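Local coordinates for protein RNA silencing suppressor p19 (Tomato bushy stunt virus, PDB 4J39) that binds short RNA duplexes as a homodimer and probably suppresses RNA silencing by selecting siRNAs by duplex length, like a molecular caliper, at residues Thr5-Leu10 / Glu39-Gly44. Sequence-based numbering, arbitrary orientation.
Sequences TSPFKL and ESWGFG. With SO4 (sulfate ion), chain C.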
loop_
_atom_site.group_PDB
_atom_site.type_symbol
_atom_site.label_atom_id
_atom_site.label_comp_id
_atom_site.label_asym_id
_atom_site.label_seq_id
_atom_site.Cartn_x
_atom_site.Cartn_y
_atom_site.Cartn_z
ATOM N N THR A 5 -10.443 -12.198 19.526
ATOM C CA THR A 5 -10.935 -12.790 18.248
ATOM C C THR A 5 -10.084 -12.192 17.076
ATOM O O THR A 5 -9.948 -10.983 16.886
ATOM C CB THR A 5 -12.439 -12.553 17.980
ATOM O OG1 THR A 5 -13.261 -13.476 18.737
ATOM C CG2 THR A 5 -12.783 -12.795 16.501
ATOM N N SER A 6 -9.473 -13.084 16.341
ATOM C CA SER A 6 -8.577 -12.656 15.276
ATOM C C SER A 6 -9.352 -12.276 14.023
ATOM O O SER A 6 -10.304 -12.954 13.720
ATOM C CB SER A 6 -7.764 -13.885 14.889
ATOM O OG SER A 6 -6.740 -13.537 13.974
ATOM N N PRO A 7 -8.826 -11.361 13.180
ATOM C CA PRO A 7 -9.392 -11.189 11.817
ATOM C C PRO A 7 -9.057 -12.304 10.857
ATOM O O PRO A 7 -9.662 -12.373 9.734
ATOM C CB PRO A 7 -8.792 -9.847 11.383
ATOM C CG PRO A 7 -7.553 -9.854 12.015
ATOM C CD PRO A 7 -7.650 -10.477 13.339
ATOM N N PHE A 8 -8.130 -13.178 11.242
ATOM C CA PHE A 8 -7.628 -14.246 10.375
ATOM C C PHE A 8 -8.461 -15.528 10.482
ATOM O O PHE A 8 -8.957 -15.900 11.587
ATOM C CB PHE A 8 -6.147 -14.494 10.569
ATOM C CG PHE A 8 -5.310 -13.331 10.225
ATOM C CD1 PHE A 8 -4.686 -12.595 11.232
ATOM C CD2 PHE A 8 -5.071 -12.923 8.934
ATOM C CE1 PHE A 8 -3.926 -11.537 10.950
ATOM C CE2 PHE A 8 -4.403 -11.832 8.630
ATOM C CZ PHE A 8 -3.713 -11.122 9.653
ATOM N N LYS A 9 -8.632 -16.215 9.361
ATOM C CA LYS A 9 -9.369 -17.470 9.221
ATOM C C LYS A 9 -8.516 -18.738 9.027
ATOM O O LYS A 9 -8.967 -19.877 8.971
ATOM C CB LYS A 9 -10.334 -17.318 8.046
ATOM C CG LYS A 9 -11.200 -16.086 8.037
ATOM C CD LYS A 9 -12.210 -16.083 6.925
ATOM C CE LYS A 9 -13.283 -17.219 6.941
ATOM N NZ LYS A 9 -14.117 -17.125 5.683
ATOM N N LEU A 10 -7.193 -18.571 8.976
ATOM C CA LEU A 10 -6.288 -19.650 8.858
ATOM C C LEU A 10 -5.192 -19.447 9.937
ATOM O O LEU A 10 -4.874 -18.333 10.282
ATOM C CB LEU A 10 -5.589 -19.573 7.495
ATOM C CG LEU A 10 -6.348 -19.808 6.188
ATOM C CD1 LEU A 10 -5.431 -19.651 5.009
ATOM C CD2 LEU A 10 -7.136 -21.178 6.193
ATOM N N GLU A 39 1.658 -10.918 6.744
ATOM C CA GLU A 39 0.678 -9.931 6.630
ATOM C C GLU A 39 0.211 -9.661 8.075
ATOM O O GLU A 39 0.478 -10.523 8.937
ATOM C CB GLU A 39 -0.603 -10.362 5.785
ATOM C CG GLU A 39 -1.335 -11.651 6.252
ATOM C CD GLU A 39 -2.518 -12.122 5.378
ATOM O OE1 GLU A 39 -2.913 -13.245 5.679
ATOM O OE2 GLU A 39 -2.919 -11.326 4.508
ATOM N N SER A 40 -0.369 -8.531 8.247
ATOM C CA SER A 40 -0.888 -8.089 9.557
ATOM C C SER A 40 -2.044 -7.133 9.484
ATOM O O SER A 40 -2.225 -6.385 8.527
ATOM C CB SER A 40 0.302 -7.500 10.338
ATOM O OG SER A 40 0.644 -6.302 9.773
ATOM N N TRP A 41 -2.921 -7.164 10.505
ATOM C CA TRP A 41 -3.987 -6.267 10.676
ATOM C C TRP A 41 -3.894 -5.644 12.095
ATOM O O TRP A 41 -3.668 -6.391 13.051
ATOM C CB TRP A 41 -5.301 -6.906 10.613
ATOM C CG TRP A 41 -5.976 -7.069 9.190
ATOM C CD1 TRP A 41 -6.042 -8.182 8.443
ATOM C CD2 TRP A 41 -6.619 -6.045 8.481
ATOM N NE1 TRP A 41 -6.710 -7.912 7.308
ATOM C CE2 TRP A 41 -7.046 -6.596 7.256
ATOM C CE3 TRP A 41 -6.825 -4.706 8.707
ATOM C CZ2 TRP A 41 -7.685 -5.840 6.360
ATOM C CZ3 TRP A 41 -7.432 -3.930 7.756
ATOM C CH2 TRP A 41 -7.884 -4.548 6.584
ATOM N N GLY A 42 -3.931 -4.331 12.103
ATOM C CA GLY A 42 -3.852 -3.508 13.319
ATOM C C GLY A 42 -5.105 -2.687 13.463
ATOM O O GLY A 42 -5.565 -2.019 12.520
ATOM N N PHE A 43 -5.661 -2.687 14.713
ATOM C CA PHE A 43 -6.816 -1.911 15.114
ATOM C C PHE A 43 -6.529 -1.178 16.415
ATOM O O PHE A 43 -6.346 -1.829 17.449
ATOM C CB PHE A 43 -8.087 -2.730 15.265
ATOM C CG PHE A 43 -8.287 -3.790 14.181
ATOM C CD1 PHE A 43 -8.182 -5.124 14.477
ATOM C CD2 PHE A 43 -8.578 -3.399 12.886
ATOM C CE1 PHE A 43 -8.290 -6.126 13.464
ATOM C CE2 PHE A 43 -8.732 -4.377 11.855
ATOM C CZ PHE A 43 -8.628 -5.714 12.149
ATOM N N GLY A 44 -6.388 0.122 16.322
ATOM C CA GLY A 44 -5.786 0.914 17.430
ATOM C C GLY A 44 -4.450 0.338 17.831
ATOM O O GLY A 44 -3.528 0.232 16.976
HETATM S S SO4 C . -4.287 -14.497 16.547
HETATM O O1 SO4 C . -4.396 -13.727 15.241
HETATM O O2 SO4 C . -5.117 -13.785 17.562
HETATM O O3 SO4 C . -2.934 -14.518 16.956
HETATM O O4 SO4 C . -4.791 -15.778 16.281
#
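Phe8 brings the CE2 corner of its ring against the carboxylate of Glu39, a buried carboxylate beside an aromatic ring: CE2 lies 3.6 Å from Glu39 OE1, with ring and carboxylate planes 37° apart. Glu39 CG itself lies 3.9 Å from Phe8 CE2, and the extended chain carries the carboxylate past the ring. Its oxygens are satisfied elsewhere, OE1 by Ser67 and OE2 by Tyr90 and a salt bridge to Lys119. The Phe8 ring tip, CZ, reaches Trp41 CD1 at 3.9 Å; the two rings meet obliquely, planes at 53°. One residue earlier, Pro7 rests its CG 4.0 Å from Trp41 CB and 4.1 Å from Phe43 CE1, at the edge of the Phe43 ring. An ST turn spans Ser6 to Phe8: Ser6 OG accepts from Phe8 N (3.1 Å) and donates to a sulfate oxygen, O1, at 2.7 Å; Arg50 binds the same sulfate, probably from the crystallisation liquor. The contact thus lays the N-terminal loop of the p19 core against strand 36-43 of its antiparallel sheet. Pro7 and Phe8 grip Trp41 and Phe43 by apolar and aromatic contacts; the exception is Phe8 against Glu39, whose polar network should favour its charged form despite burial.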